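Long-range contacts in UTP-glucose-1-phosphate uridylyltransferase 2 (Trypanosoma brucei, PDB 3GUE), which probably catalyses the formation of UDP-glucose and diphosphate from UTP and glucose 1-phosphate, and binds UDP-glucose: residues Thr44-Glu49 with Gln283-Asp288; Ala72-Ala77 with Arg122-Pro127; Leu278-Gln283 with Pro327-Pro332. One frame throughout, in Å; residues are numbered along the deposited sequence.

Interactions 1 and 3 are neighbours, their centres about 8 Å apart, and share Q283 and a bridging water; interaction 2 lies on the other side of the chain's centre, about 41 Å from interaction 1 and 35 Å from interaction 3. All three are partly buried. Interaction 1 combines two straight hydrogen bonds with a proline-tyrosine CH-pi contact and isoleucine-glutamine packing, which fix a loop against the chain leaving strand 275-280. Interaction 3 has no direct hydrogen bond between its segments, relying on M329 and two waters beside the sugar site. R279 ties these two together through E49 and I47. Interaction 2 has only van der Waals contacts, far from the annotated sites.

Interaction 1 of 3, residues Thr44-Glu49 with Gln283-Asp288; sequences TGYIPE and QCPKED
A loop and a segment ending in a 3-10 turn run alongside each other, closest where the CA atoms of Y46 and Q283 lie 4.4 Å apart, and one backbone bond joins them: I47 N donates to Q283 O at 2.8 Å, almost straight at 169° and in the carbonyl plane. The Y46 ring lies across P285, whose CA sits over the ring centre, 3.8 Å from the centroid and only 4° off the normal, a CH-pi contact. P285 CG slides back along the ring to Y46 CG, 3.6 Å away. On the opposite face T44 O approaches near the rim, while T44 OG1 accepts from Y46 N in an ST turn that holds the tyrosine backbone in place.

Next along the chain, I47 and Q283 point the same way, and I47 CD1 packs on the amide carbon Q283 CD at 3.6 Å. A water bridges G45 O and Q283 NE2, while Q283 OE1 bonds E280, outside these segments. Farther along, D288 OD2 receives E49 N at 2.8 Å, met from above the carboxylate plane. The E49 carboxylate, bent at chi2, makes salt bridges with R279 and K297 and a hydrogen bond with H298; the two cations would probably offset the nearby like charge of D288. The contact thus ties the loop between helix 26-40 and strand 53-54 to the loop linking strand 275-280 with helix 289-292.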
# COMPACT_ATOMS: atom_id res chain seq x y z
N THR A 44 11.18 15.90 -11.65
CA THR A 44 10.22 16.04 -10.54
C THR A 44 9.50 14.73 -10.23
O THR A 44 8.98 14.53 -9.12
CB THR A 44 9.19 17.14 -10.81
OG1 THR A 44 8.39 16.75 -11.93
CG2 THR A 44 9.87 18.49 -11.10
N GLY A 45 9.50 13.85 -11.21
CA GLY A 45 8.69 12.63 -11.16
C GLY A 45 7.21 12.85 -11.45
O GLY A 45 6.40 11.92 -11.31
N TYR A 46 6.84 14.08 -11.84
CA TYR A 46 5.43 14.42 -11.96
C TYR A 46 4.78 13.93 -13.25
O TYR A 46 5.40 13.91 -14.32
CB TYR A 46 5.16 15.92 -11.84
CG TYR A 46 5.36 16.53 -10.47
CD1 TYR A 46 5.11 15.82 -9.30
CD2 TYR A 46 5.76 17.85 -10.35
CE1 TYR A 46 5.29 16.40 -8.06
CE2 TYR A 46 5.94 18.44 -9.13
CZ TYR A 46 5.71 17.71 -7.98
OH TYR A 46 5.91 18.34 -6.77
N ILE A 47 3.48 13.64 -13.13
CA ILE A 47 2.62 13.29 -14.26
C ILE A 47 1.51 14.36 -14.35
O ILE A 47 0.46 14.21 -13.73
CB ILE A 47 2.02 11.87 -14.07
CG1 ILE A 47 3.15 10.83 -14.07
CG2 ILE A 47 0.93 11.56 -15.14
CD1 ILE A 47 2.74 9.46 -13.53
N PRO A 48 1.76 15.45 -15.10
CA PRO A 48 0.80 16.56 -15.15
C PRO A 48 -0.47 16.15 -15.88
O PRO A 48 -0.40 15.39 -16.86
CB PRO A 48 1.55 17.64 -15.94
CG PRO A 48 2.97 17.22 -15.93
CD PRO A 48 2.93 15.73 -15.94
N GLU A 49 -1.61 16.65 -15.40
CA GLU A 49 -2.94 16.31 -15.95
C GLU A 49 -2.95 16.37 -17.46
O GLU A 49 -3.61 15.56 -18.12
CB GLU A 49 -4.04 17.22 -15.38
CG GLU A 49 -5.48 16.77 -15.70
CD GLU A 49 -5.87 15.49 -15.00
OE1 GLU A 49 -5.20 15.14 -14.00
OE2 GLU A 49 -6.83 14.82 -15.44
N GLN A 283 3.27 11.56 -7.50
CA GLN A 283 3.52 11.94 -8.90
C GLN A 283 2.59 13.06 -9.34
O GLN A 283 2.63 13.51 -10.48
CB GLN A 283 3.37 10.73 -9.82
CG GLN A 283 4.50 9.72 -9.73
CD GLN A 283 4.19 8.42 -10.45
OE1 GLN A 283 3.09 7.87 -10.29
NE2 GLN A 283 5.16 7.91 -11.24
N CYS A 284 1.73 13.50 -8.42
CA CYS A 284 0.74 14.50 -8.76
C CYS A 284 1.20 15.88 -8.31
O CYS A 284 1.35 16.12 -7.10
CB CYS A 284 -0.66 14.14 -8.23
SG CYS A 284 -1.92 15.37 -8.65
N PRO A 285 1.43 16.79 -9.27
CA PRO A 285 1.85 18.16 -8.97
C PRO A 285 0.78 18.89 -8.20
O PRO A 285 -0.41 18.68 -8.45
CB PRO A 285 2.01 18.79 -10.36
CG PRO A 285 2.09 17.67 -11.29
CD PRO A 285 1.28 16.58 -10.72
N LYS A 286 1.21 19.74 -7.28
CA LYS A 286 0.31 20.51 -6.43
C LYS A 286 -0.90 21.13 -7.19
O LYS A 286 -2.05 20.94 -6.78
CB LYS A 286 1.13 21.57 -5.67
CG LYS A 286 0.35 22.48 -4.75
CD LYS A 286 1.20 23.67 -4.33
CE LYS A 286 0.40 24.96 -4.37
NZ LYS A 286 0.86 25.97 -3.38
N GLU A 287 -0.64 21.80 -8.31
CA GLU A 287 -1.70 22.45 -9.14
C GLU A 287 -2.79 21.49 -9.66
O GLU A 287 -3.88 21.92 -10.06
CB GLU A 287 -1.09 23.21 -10.34
CG GLU A 287 0.36 23.74 -10.13
CD GLU A 287 1.40 22.64 -10.33
OE1 GLU A 287 2.19 22.39 -9.39
OE2 GLU A 287 1.37 21.99 -11.41
N ASP A 288 -2.49 20.19 -9.63
CA ASP A 288 -3.37 19.15 -10.18
C ASP A 288 -4.14 18.33 -9.15
O ASP A 288 -4.79 17.35 -9.51
CB ASP A 288 -2.57 18.19 -11.07
CG ASP A 288 -2.09 18.84 -12.36
OD1 ASP A 288 -2.45 20.01 -12.65
OD2 ASP A 288 -1.35 18.16 -13.08
O HOH W 1 7.34 9.71 -12.04

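Interaction 2 of 3, residues Ala72-Ala77 with Arg122-Pro127; sequences ALLRQA and RNCNVP
L74 CD2 is the centre of this contact: it lies 3.7 Å from R122 CD, against the aliphatic part of the arginine, and 4.3 Å from C124 SG. One methyl meets R122 at the end of helix 107-122 and C124 in the following loop, the leucine and arginine side chains crossing obliquely. A second patch forms at A77, whose carbonyl oxygen is approached by V126 CG2 and P127 CD, each 3.5 Å away. No hydrogen bond passes between the segments, so the direct contact is van der Waals.

Torsions set the leucine up: CG is anti to the backbone N (chi1 178°), which with chi2 near 62° places CD2 there. R122 keeps its chain extended from CG to NE, carrying the guanidinium past the leucine to a long, weak ion pair with E69. Farther out, a type I beta turn from L74 to A77, closed by A77 N to L74 O at 2.9 Å, leads from helix to strand. On the other segment, a Schellman motif with N123 at positive phi ends helix 107-122, and N125 is the centre of an inverse gamma turn.

F118 of helix 107-122 packs on both L74 and V126, while V229 of helix 229-237 touches L74 and R122. The contact therefore joins the end of helix 71-74 to the end of helix 107-122, just where strands 77-83 and 128-132, parallel neighbours in the seven-stranded mixed sheet, begin.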
# COMPACT_ATOMS: atom_id res chain seq x y z
N ALA A 72 -4.24 -26.98 -11.43
CA ALA A 72 -2.86 -26.97 -11.92
C ALA A 72 -2.17 -25.60 -11.86
O ALA A 72 -0.97 -25.52 -11.55
CB ALA A 72 -2.79 -27.56 -13.33
N LEU A 73 -2.92 -24.53 -12.13
CA LEU A 73 -2.44 -23.14 -11.93
C LEU A 73 -2.25 -22.71 -10.49
O LEU A 73 -1.27 -22.03 -10.17
CB LEU A 73 -3.34 -22.12 -12.66
CG LEU A 73 -3.21 -22.17 -14.19
CD1 LEU A 73 -4.34 -21.40 -14.83
CD2 LEU A 73 -1.79 -21.69 -14.72
N LEU A 74 -3.17 -23.08 -9.60
CA LEU A 74 -3.00 -22.78 -8.17
C LEU A 74 -1.72 -23.43 -7.63
O LEU A 74 -0.99 -22.85 -6.81
CB LEU A 74 -4.21 -23.27 -7.37
CG LEU A 74 -4.13 -23.06 -5.87
CD1 LEU A 74 -4.04 -21.58 -5.46
CD2 LEU A 74 -5.28 -23.77 -5.17
N ARG A 75 -1.46 -24.65 -8.11
CA ARG A 75 -0.22 -25.33 -7.77
C ARG A 75 1.01 -24.54 -8.22
O ARG A 75 2.10 -24.73 -7.70
CB ARG A 75 -0.23 -26.75 -8.36
CG ARG A 75 -1.18 -27.71 -7.65
CD ARG A 75 -0.78 -29.15 -7.95
NE ARG A 75 -0.95 -29.47 -9.37
CZ ARG A 75 -2.08 -29.89 -9.93
NH1 ARG A 75 -3.19 -30.08 -9.21
NH2 ARG A 75 -2.12 -30.09 -11.24
N GLN A 76 0.83 -23.63 -9.18
CA GLN A 76 1.94 -22.75 -9.64
C GLN A 76 2.01 -21.38 -8.92
O GLN A 76 2.91 -20.57 -9.21
CB GLN A 76 1.83 -22.54 -11.15
CG GLN A 76 2.25 -23.78 -11.94
CD GLN A 76 1.90 -23.74 -13.43
OE1 GLN A 76 1.90 -24.78 -14.09
NE2 GLN A 76 1.60 -22.57 -13.94
N ALA A 77 1.07 -21.14 -8.01
CA ALA A 77 0.88 -19.83 -7.42
C ALA A 77 1.60 -19.64 -6.06
O ALA A 77 1.83 -20.60 -5.33
CB ALA A 77 -0.59 -19.51 -7.35
N ARG A 122 -8.24 -25.72 1.01
CA ARG A 122 -7.86 -26.20 -0.30
C ARG A 122 -6.88 -27.38 -0.28
O ARG A 122 -6.53 -27.90 -1.33
CB ARG A 122 -7.31 -25.05 -1.14
CG ARG A 122 -8.39 -24.18 -1.74
CD ARG A 122 -7.79 -23.03 -2.51
NE ARG A 122 -8.78 -22.06 -2.98
CZ ARG A 122 -9.54 -22.19 -4.07
NH1 ARG A 122 -9.44 -23.27 -4.84
NH2 ARG A 122 -10.40 -21.24 -4.39
N ASN A 123 -6.48 -27.79 0.93
CA ASN A 123 -5.42 -28.79 1.13
C ASN A 123 -4.26 -28.56 0.17
O ASN A 123 -3.90 -29.42 -0.62
CB ASN A 123 -5.98 -30.22 1.01
CG ASN A 123 -5.02 -31.28 1.53
OD1 ASN A 123 -3.94 -30.97 2.03
ND2 ASN A 123 -5.41 -32.56 1.41
N CYS A 124 -3.68 -27.36 0.24
CA CYS A 124 -2.62 -26.96 -0.67
C CYS A 124 -1.69 -26.00 0.05
O CYS A 124 -2.10 -24.91 0.43
CB CYS A 124 -3.20 -26.34 -1.96
SG CYS A 124 -1.99 -25.54 -3.07
N ASN A 125 -0.44 -26.42 0.24
CA ASN A 125 0.58 -25.66 1.01
C ASN A 125 1.19 -24.49 0.19
O ASN A 125 2.39 -24.47 -0.08
CB ASN A 125 1.66 -26.63 1.54
CG ASN A 125 2.61 -25.98 2.58
OD1 ASN A 125 2.28 -25.00 3.24
ND2 ASN A 125 3.80 -26.56 2.73
N VAL A 126 0.35 -23.53 -0.18
CA VAL A 126 0.75 -22.40 -1.06
C VAL A 126 1.89 -21.60 -0.41
O VAL A 126 1.77 -21.21 0.76
CB VAL A 126 -0.47 -21.48 -1.40
CG1 VAL A 126 -1.04 -20.85 -0.13
CG2 VAL A 126 -0.10 -20.38 -2.43
N PRO A 127 3.00 -21.38 -1.15
CA PRO A 127 4.10 -20.59 -0.62
C PRO A 127 3.68 -19.18 -0.24
O PRO A 127 2.77 -18.58 -0.86
CB PRO A 127 5.13 -20.62 -1.76
CG PRO A 127 4.84 -21.87 -2.47
CD PRO A 127 3.33 -21.91 -2.48

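Interaction 3 of 3, residues Leu278-Gln283 with Pro327-Pro332; sequences LRESAQ and PVMRNP. With UPG (uridine-5'-diphosphate-glucose), chain C.
M329 leaves strand 329-334 with its CB directed at 278-283 and CG anti to the carbonyl carbon (chi1 -48°). CG is the first atom to touch, 3.7 Å from Q283 CG, where the two side chains cross at about a right angle. Beyond it the chain stays extended to SD, which wedges between neighbours: E280 CB lies 3.6 Å away, E280 CG equally near, and the Q283 amide carbon closes in from another direction. A282 CB is a looser contact of SD. At chi3 (-72°) the chain bends, turning CE off the extended line.

The glutamate packed on this sulfur also binds the sugar. Bent at chi2, E280 grips the glucose of UDP-glucose with both carboxylate oxygens: O2' donates to OE1 and O3' donates to OE2, each at 2.5 Å. Its backbone N is held in turn by Q283 OE1 at 2.8 Å, nearly straight at 175°, so Q283 acts as a second-shell brace for the ligand-binding residue. Two waters stand in for direct bonds between the segments, one between A282 O and R330 N, the other between Q283 NE2 and V328 O.

N302, through its backbone O, and H191 are among the other residues that bond UDP-glucose. A bidentate carboxylate across two adjacent sugar hydroxyls is a recurrent way for proteins to recognise sugars; here it forms part of the UDP-glucose pocket of a GT-A clan uridylyltransferase, with edge strand 329-334 packed behind the glutamate.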
# COMPACT_ATOMS: atom_id res chain seq x y z
N LEU A 278 0.15 4.71 -14.38
CA LEU A 278 -0.30 4.77 -13.01
C LEU A 278 0.17 6.12 -12.48
O LEU A 278 1.36 6.47 -12.58
CB LEU A 278 0.28 3.60 -12.21
CG LEU A 278 0.05 3.49 -10.70
CD1 LEU A 278 -1.41 3.25 -10.38
CD2 LEU A 278 0.94 2.32 -10.14
N ARG A 279 -0.76 6.95 -12.03
CA ARG A 279 -0.35 8.19 -11.37
C ARG A 279 -0.58 8.09 -9.86
O ARG A 279 -1.73 8.10 -9.40
CB ARG A 279 -1.04 9.41 -11.93
CG ARG A 279 -0.50 10.70 -11.33
CD ARG A 279 -1.04 11.93 -11.95
NE ARG A 279 -2.50 12.02 -11.94
CZ ARG A 279 -3.16 13.09 -12.37
NH1 ARG A 279 -2.47 14.13 -12.82
NH2 ARG A 279 -4.49 13.11 -12.36
N GLU A 280 0.53 7.98 -9.11
CA GLU A 280 0.52 7.93 -7.64
C GLU A 280 0.34 9.33 -7.04
O GLU A 280 0.55 10.33 -7.72
CB GLU A 280 1.81 7.34 -7.11
CG GLU A 280 2.05 5.86 -7.46
CD GLU A 280 1.10 4.92 -6.75
OE1 GLU A 280 1.23 4.67 -5.53
OE2 GLU A 280 0.22 4.40 -7.43
N SER A 281 -0.03 9.38 -5.76
CA SER A 281 -0.07 10.65 -5.02
C SER A 281 1.21 11.49 -5.17
O SER A 281 1.16 12.70 -5.41
CB SER A 281 -0.33 10.37 -3.54
OG SER A 281 -1.67 10.03 -3.31
N ALA A 282 2.36 10.83 -5.00
CA ALA A 282 3.67 11.46 -5.09
C ALA A 282 4.05 11.95 -6.50
O ALA A 282 5.03 12.69 -6.66
CB ALA A 282 4.72 10.52 -4.58
N GLN A 283 3.27 11.56 -7.50
CA GLN A 283 3.52 11.94 -8.90
C GLN A 283 2.59 13.06 -9.34
O GLN A 283 2.63 13.51 -10.48
CB GLN A 283 3.37 10.73 -9.82
CG GLN A 283 4.50 9.72 -9.73
CD GLN A 283 4.19 8.42 -10.45
OE1 GLN A 283 3.09 7.87 -10.29
NE2 GLN A 283 5.16 7.91 -11.24
N PRO A 327 9.12 4.36 -13.35
CA PRO A 327 9.27 5.81 -13.13
C PRO A 327 9.60 6.18 -11.69
O PRO A 327 8.95 5.71 -10.73
CB PRO A 327 7.91 6.38 -13.55
CG PRO A 327 6.97 5.26 -13.46
CD PRO A 327 7.73 3.98 -13.63
N VAL A 328 10.63 7.02 -11.53
CA VAL A 328 11.09 7.39 -10.20
C VAL A 328 10.17 8.48 -9.68
O VAL A 328 9.78 9.38 -10.43
CB VAL A 328 12.56 7.86 -10.18
CG1 VAL A 328 12.78 9.13 -11.06
CG2 VAL A 328 13.00 8.10 -8.73
N MET A 329 9.79 8.37 -8.41
CA MET A 329 8.95 9.37 -7.77
C MET A 329 9.86 10.08 -6.78
O MET A 329 10.59 9.43 -6.03
CB MET A 329 7.77 8.70 -7.04
CG MET A 329 7.02 7.65 -7.88
SD MET A 329 5.44 7.15 -7.16
CE MET A 329 5.96 6.15 -5.75
N ARG A 330 9.83 11.40 -6.79
CA ARG A 330 10.77 12.21 -6.02
C ARG A 330 9.99 12.83 -4.89
O ARG A 330 9.34 13.86 -5.07
CB ARG A 330 11.41 13.27 -6.93
CG ARG A 330 12.56 14.08 -6.31
CD ARG A 330 12.71 15.41 -7.01
NE ARG A 330 11.51 16.23 -6.88
CZ ARG A 330 11.41 17.51 -7.25
NH1 ARG A 330 12.47 18.16 -7.74
NH2 ARG A 330 10.26 18.15 -7.10
N ASN A 331 10.03 12.15 -3.75
CA ASN A 331 9.17 12.44 -2.61
C ASN A 331 9.85 13.35 -1.57
O ASN A 331 10.74 12.91 -0.86
CB ASN A 331 8.77 11.10 -1.94
CG ASN A 331 7.41 11.14 -1.26
OD1 ASN A 331 6.66 12.11 -1.37
ND2 ASN A 331 7.08 10.07 -0.56
N PRO A 332 9.39 14.62 -1.47
CA PRO A 332 10.04 15.58 -0.57
C PRO A 332 9.55 15.36 0.86
O PRO A 332 8.36 15.14 1.07
CB PRO A 332 9.55 16.93 -1.11
CG PRO A 332 8.14 16.61 -1.59
CD PRO A 332 8.23 15.22 -2.17
N1 UPG C . 5.83 -0.95 1.21
C2 UPG C . 6.95 -1.80 1.07
N3 UPG C . 8.14 -1.20 0.70
C4 UPG C . 8.27 0.15 0.47
C5 UPG C . 7.16 0.99 0.59
C6 UPG C . 5.93 0.45 0.95
O2 UPG C . 6.95 -3.02 1.28
O4 UPG C . 9.40 0.57 0.16
C1C UPG C . 4.51 -1.55 1.61
C2C UPG C . 3.68 -0.91 2.73
O2C UPG C . 4.14 -1.34 4.01
C3C UPG C . 2.31 -1.51 2.41
C4C UPG C . 2.28 -1.49 0.89
O4C UPG C . 3.67 -1.44 0.44
O3C UPG C . 2.29 -2.87 2.84
C5C UPG C . 1.56 -0.22 0.34
O5C UPG C . 2.24 0.97 0.59
PA UPG C . 1.44 2.31 1.03
O1A UPG C . 0.52 1.87 2.11
O2A UPG C . 2.36 3.43 1.27
O3A UPG C . 0.53 2.60 -0.31
PB UPG C . 0.93 3.51 -1.60
O1B UPG C . 2.23 3.03 -2.10
O2B UPG C . 0.72 4.96 -1.33
O3B UPG C . -0.29 3.10 -2.56
C1' UPG C . -0.39 1.71 -3.04
C2' UPG C . -0.33 1.70 -4.56
C3' UPG C . -1.47 2.58 -5.06
C4' UPG C . -2.80 2.00 -4.58
C5' UPG C . -2.82 1.89 -3.04
C6' UPG C . -3.97 1.04 -2.58
O2' UPG C . 0.93 2.21 -5.03
O3' UPG C . -1.38 2.68 -6.48
O4' UPG C . -3.89 2.80 -5.02
O5' UPG C . -1.64 1.22 -2.51
O6' UPG C . -4.19 1.26 -1.18
O HOH W 2 7.31 12.45 -7.86
O HOH W 1 7.34 9.71 -12.04